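Local coordinates for protein phenol hydroxylase component phL (Pseudomonas stutzeri, PDB 3U52) that probably serves as an auxiliary subunit of the hydroxylase component of a multicomponent phenol hydroxylase, the enzyme that converts phenol to catechol, at residues S53-T56 with L57-T61; L216-N219 with I220-G224. All blocks are in the same frame, centred on the assembly; numbering follows the deposited sequence.

Contact 1: residues S53-T56 with L57-T61; sequences SEHT and LNDPT
His55 and Thr56 face Asp59 and Thr61 across a sharp turn of a non-helical loop: the direction of the chain from 54 to 56 and that from 57 to 61 differ by 125°. The reversal passes through Asn58, whose backbone takes a left-handed conformation, and the chain then enters a short 3-10 turn at Pro60 and Thr61. Asp59 holds the turn from inside. Its carboxylate reaches back over the bend because chi1 (-170°) turns CG to the far side from the backbone N, and OD2 uses its anti lone pair to accept the Thr56 N-H at 3.0 Å. The other oxygen faces forward: Asp59 OD1 takes Thr61 N at 2.8 Å, an Asx turn, and also Thr61 OG1 at 2.5 Å, both from the same face of the carboxylate. Thr61 OG1 in turn receives the His55 ND1-H over 3.3 Å, almost exactly in the ring plane. The imidazole stands nearly perpendicular to the carboxylate, their planes 87° apart, while His55 CB lies 3.3 Å from Asp59 OD2. Beyond the hydrogen bond, the ring reaches the Thr61 backbone, with His55 CE1 3.2 Å from Thr61 O. Closer to the apex, Thr56 OG1 donates to Leu57 O at 2.8 Å, from above the carbonyl plane. Thr56 O is taken up by Arg62, and Asn58 bonds through ND2 to Ala41 O and through OD1 to a basic side chain of another protein chain. The carboxylate is gripped by three donors, Thr56 N, Thr61 N and Thr61 OG1, and probably carries its negative charge; the His55 bond to that hydroxyl would favour a proton on ND1 and help to fix the rotation of the ring.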
loop_
_atom_site.group_PDB
_atom_site.type_symbol
_atom_site.label_atom_id
_atom_site.label_comp_id
_atom_site.label_asym_id
_atom_site.label_seq_id
_atom_site.Cartn_x
_atom_site.Cartn_y
_atom_site.Cartn_z
ATOM N N SER D 53 -41.975 -19.161 -10.553
ATOM C CA SER D 53 -43.251 -19.324 -9.792
ATOM C C SER D 53 -43.147 -19.954 -8.387
ATOM O O SER D 53 -44.082 -19.851 -7.588
ATOM C CB SER D 53 -44.309 -20.079 -10.624
ATOM O OG SER D 53 -43.769 -21.229 -11.230
ATOM N N GLU D 54 -41.993 -20.541 -8.088
ATOM C CA GLU D 54 -41.839 -21.536 -7.049
ATOM C C GLU D 54 -40.951 -21.067 -5.895
ATOM O O GLU D 54 -41.057 -21.593 -4.801
ATOM C CB GLU D 54 -41.213 -22.809 -7.620
ATOM C CG GLU D 54 -41.943 -23.434 -8.802
ATOM C CD GLU D 54 -43.285 -24.052 -8.418
ATOM O OE1 GLU D 54 -43.279 -25.148 -7.787
ATOM O OE2 GLU D 54 -44.351 -23.458 -8.761
ATOM N N HIS D 55 -40.046 -20.122 -6.139
ATOM C CA HIS D 55 -39.090 -19.774 -5.094
ATOM C C HIS D 55 -39.016 -18.275 -4.925
ATOM O O HIS D 55 -39.335 -17.510 -5.861
ATOM C CB HIS D 55 -37.681 -20.307 -5.409
ATOM C CG HIS D 55 -37.629 -21.714 -5.907
ATOM N ND1 HIS D 55 -37.501 -22.795 -5.070
ATOM C CD2 HIS D 55 -37.602 -22.214 -7.165
ATOM C CE1 HIS D 55 -37.440 -23.901 -5.786
ATOM N NE2 HIS D 55 -37.510 -23.575 -7.057
ATOM N N THR D 56 -38.651 -17.842 -3.724
ATOM C CA THR D 56 -38.438 -16.434 -3.452
ATOM C C THR D 56 -37.048 -16.017 -4.001
ATOM O O THR D 56 -36.333 -16.810 -4.550
ATOM C CB THR D 56 -38.513 -16.093 -1.948
ATOM O OG1 THR D 56 -37.427 -16.745 -1.253
ATOM C CG2 THR D 56 -39.861 -16.554 -1.355
ATOM N N LEU D 57 -36.708 -14.747 -3.864
ATOM C CA LEU D 57 -35.343 -14.308 -4.083
ATOM C C LEU D 57 -34.529 -15.018 -2.970
ATOM O O LEU D 57 -35.078 -15.310 -1.901
ATOM C CB LEU D 57 -35.320 -12.797 -3.888
ATOM C CG LEU D 57 -35.285 -11.753 -5.009
ATOM C CD1 LEU D 57 -35.560 -12.246 -6.427
ATOM C CD2 LEU D 57 -36.021 -10.460 -4.606
ATOM N N ASN D 58 -33.250 -15.330 -3.203
ATOM C CA ASN D 58 -32.396 -15.938 -2.118
ATOM C C ASN D 58 -33.068 -17.134 -1.375
ATOM O O ASN D 58 -33.292 -17.102 -0.136
ATOM C CB ASN D 58 -31.924 -14.864 -1.101
ATOM C CG ASN D 58 -31.059 -13.714 -1.740
ATOM O OD1 ASN D 58 -30.936 -13.603 -2.970
ATOM N ND2 ASN D 58 -30.457 -12.858 -0.880
ATOM N N ASP D 59 -33.399 -18.182 -2.129
ATOM C CA ASP D 59 -34.224 -19.286 -1.604
ATOM C C ASP D 59 -33.403 -20.552 -1.605
ATOM O O ASP D 59 -33.011 -21.011 -2.663
ATOM C CB ASP D 59 -35.468 -19.463 -2.477
ATOM C CG ASP D 59 -36.501 -20.435 -1.870
ATOM O OD1 ASP D 59 -36.120 -21.399 -1.149
ATOM O OD2 ASP D 59 -37.725 -20.251 -2.134
ATOM N N PRO D 60 -33.136 -21.132 -0.415
ATOM C CA PRO D 60 -32.300 -22.384 -0.388
ATOM C C PRO D 60 -32.959 -23.628 -0.998
ATOM O O PRO D 60 -32.272 -24.622 -1.268
ATOM C CB PRO D 60 -31.996 -22.582 1.105
ATOM C CG PRO D 60 -33.116 -21.874 1.820
ATOM C CD PRO D 60 -33.475 -20.663 0.947
ATOM N N THR D 61 -34.262 -23.549 -1.234
ATOM C CA THR D 61 -35.004 -24.612 -1.884
ATOM C C THR D 61 -34.831 -24.679 -3.393
ATOM O O THR D 61 -35.422 -25.557 -4.013
ATOM C CB THR D 61 -36.539 -24.659 -1.437
ATOM O OG1 THR D 61 -37.261 -23.500 -1.904
ATOM C CG2 THR D 61 -36.645 -24.700 0.098
#

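Contact 2: residues L216-N219 with I220-G224; sequences LVQN and ILIDG
Gln218 and Asp223 meet one wide turn apart: Gln218 NE2 donates to Asp223 OD1 at 3.2 Å, from above the carboxylate plane but close to the plane of its own amide. A bend at chi2 (64°) brings the Gln218 amide round to this partner. The same carboxylate lies against the backbone, where Asp223 OD1 and Gln218 O, both acceptors, are 3.1 Å apart, an approach that the positive charge of Arg160, in a salt bridge with Asp223 OD2, probably helps to offset. With a leucine at Asp223, Arg160 would probably lose its buried counter-charge and the Gln218 amide would be freer to turn.

The spacing comes from a pi-type widening of the helix. Leu221 N reaches Leu216 O at 2.9 Å and Ile222 N reaches Val217 O at 2.8 Å, each five residues back, and Asp223 N likewise reaches Gln218 O, the carbonyl its own carboxylate lies against; Leu216 O also accepts Ile220 N. Alpha-type bonding returns where Gly224 N meets Ile220 O. Two apolar pairs also form: Val217 CG1 with Ile222 CD1 at 3.8 Å, and Leu216 CD1 with Ile220 CG1.

Everything here is buried in helix 211-240. Leu216 packs on Trp285, and Val217 and Leu221 on Trp289, of helix 276-302, Ile220 on helix 251-274, Leu221 on helix 307-322, and Gln218 on helix 126-143, where Asn137 bonds to Asn219 OD1.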
loop_
_atom_site.group_PDB
_atom_site.type_symbol
_atom_site.label_atom_id
_atom_site.label_comp_id
_atom_site.label_asym_id
_atom_site.label_seq_id
_atom_site.Cartn_x
_atom_site.Cartn_y
_atom_site.Cartn_z
ATOM N N LEU D 216 -22.302 -30.384 -9.148
ATOM C CA LEU D 216 -21.865 -31.775 -9.153
ATOM C C LEU D 216 -21.498 -32.240 -10.553
ATOM O O LEU D 216 -20.441 -32.808 -10.758
ATOM C CB LEU D 216 -22.990 -32.677 -8.597
ATOM C CG LEU D 216 -22.835 -34.215 -8.714
ATOM C CD1 LEU D 216 -21.668 -34.692 -7.891
ATOM C CD2 LEU D 216 -24.071 -34.862 -8.195
ATOM N N VAL D 217 -22.387 -32.030 -11.513
ATOM C CA VAL D 217 -22.179 -32.527 -12.882
ATOM C C VAL D 217 -21.027 -31.803 -13.549
ATOM O O VAL D 217 -20.118 -32.441 -14.130
ATOM C CB VAL D 217 -23.452 -32.338 -13.739
ATOM C CG1 VAL D 217 -23.190 -32.776 -15.177
ATOM C CG2 VAL D 217 -24.614 -33.132 -13.114
ATOM N N GLN D 218 -21.086 -30.474 -13.500
ATOM C CA GLN D 218 -20.048 -29.620 -14.070
ATOM C C GLN D 218 -18.676 -29.705 -13.341
ATOM O O GLN D 218 -17.633 -30.005 -13.948
ATOM C CB GLN D 218 -20.505 -28.151 -14.093
ATOM C CG GLN D 218 -19.463 -27.198 -14.737
ATOM C CD GLN D 218 -19.238 -27.544 -16.240
ATOM O OE1 GLN D 218 -20.019 -27.140 -17.051
ATOM N NE2 GLN D 218 -18.147 -28.230 -16.585
ATOM N N ASN D 219 -18.693 -29.417 -12.051
ATOM C CA ASN D 219 -17.466 -29.159 -11.311
ATOM C C ASN D 219 -16.795 -30.408 -10.752
ATOM O O ASN D 219 -15.612 -30.351 -10.442
ATOM C CB ASN D 219 -17.688 -28.073 -10.222
ATOM C CG ASN D 219 -18.083 -26.697 -10.822
ATOM O OD1 ASN D 219 -19.045 -26.063 -10.376
ATOM N ND2 ASN D 219 -17.367 -26.256 -11.855
ATOM N N ILE D 220 -17.544 -31.530 -10.619
ATOM C CA ILE D 220 -16.986 -32.804 -10.153
ATOM C C ILE D 220 -16.935 -33.832 -11.308
ATOM O O ILE D 220 -15.855 -34.296 -11.693
ATOM C CB ILE D 220 -17.796 -33.465 -8.939
ATOM C CG1 ILE D 220 -18.116 -32.480 -7.787
ATOM C CG2 ILE D 220 -17.074 -34.744 -8.413
ATOM C CD1 ILE D 220 -16.933 -31.700 -7.301
ATOM N N LEU D 221 -18.094 -34.184 -11.855
ATOM C CA LEU D 221 -18.159 -35.283 -12.845
ATOM C C LEU D 221 -17.511 -34.968 -14.208
ATOM O O LEU D 221 -16.632 -35.701 -14.647
ATOM C CB LEU D 221 -19.587 -35.806 -13.019
ATOM C CG LEU D 221 -20.347 -36.304 -11.769
ATOM C CD1 LEU D 221 -21.776 -36.708 -12.201
ATOM C CD2 LEU D 221 -19.637 -37.413 -10.942
ATOM N N ILE D 222 -17.888 -33.883 -14.868
ATOM C CA ILE D 222 -17.266 -33.572 -16.159
ATOM C C ILE D 222 -15.768 -33.188 -15.987
ATOM O O ILE D 222 -14.882 -33.805 -16.568
ATOM C CB ILE D 222 -18.050 -32.476 -16.901
ATOM C CG1 ILE D 222 -19.425 -33.034 -17.376
ATOM C CG2 ILE D 222 -17.276 -32.005 -18.108
ATOM C CD1 ILE D 222 -20.433 -31.957 -17.682
ATOM N N ASP D 223 -15.505 -32.200 -15.137
ATOM C CA ASP D 223 -14.141 -31.710 -14.913
ATOM C C ASP D 223 -13.236 -32.789 -14.329
ATOM O O ASP D 223 -12.066 -32.849 -14.675
ATOM C CB ASP D 223 -14.154 -30.480 -13.986
ATOM C CG ASP D 223 -14.808 -29.241 -14.643
ATOM O OD1 ASP D 223 -15.244 -29.279 -15.831
ATOM O OD2 ASP D 223 -14.922 -28.197 -13.948
ATOM N N GLY D 224 -13.771 -33.630 -13.448
ATOM C CA GLY D 224 -12.970 -34.620 -12.765
ATOM C C GLY D 224 -12.538 -35.801 -13.616
ATOM O O GLY D 224 -11.724 -36.634 -13.179
#

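How the contacts relate
The chain reaches contact 1 first, in the long loop between helices 31-36 and 81-105, where residues 53-61 close a turn near the surface of the subunit. It then runs through the helices up to 196-205 before contact 2, which spans one widened turn of helix 211-240, its centre about 8 Å from the centre of the folded chain, and closes no loop. The two lie in series, neither nested nor crossed. Between contacts 1 and 2 the centres are about 25 Å apart and the nearest atoms about 14 Å. Contact 1 shapes a loop that meets other protein chains, whereas contact 2 links residues across that buried turn within the all-helical bundle.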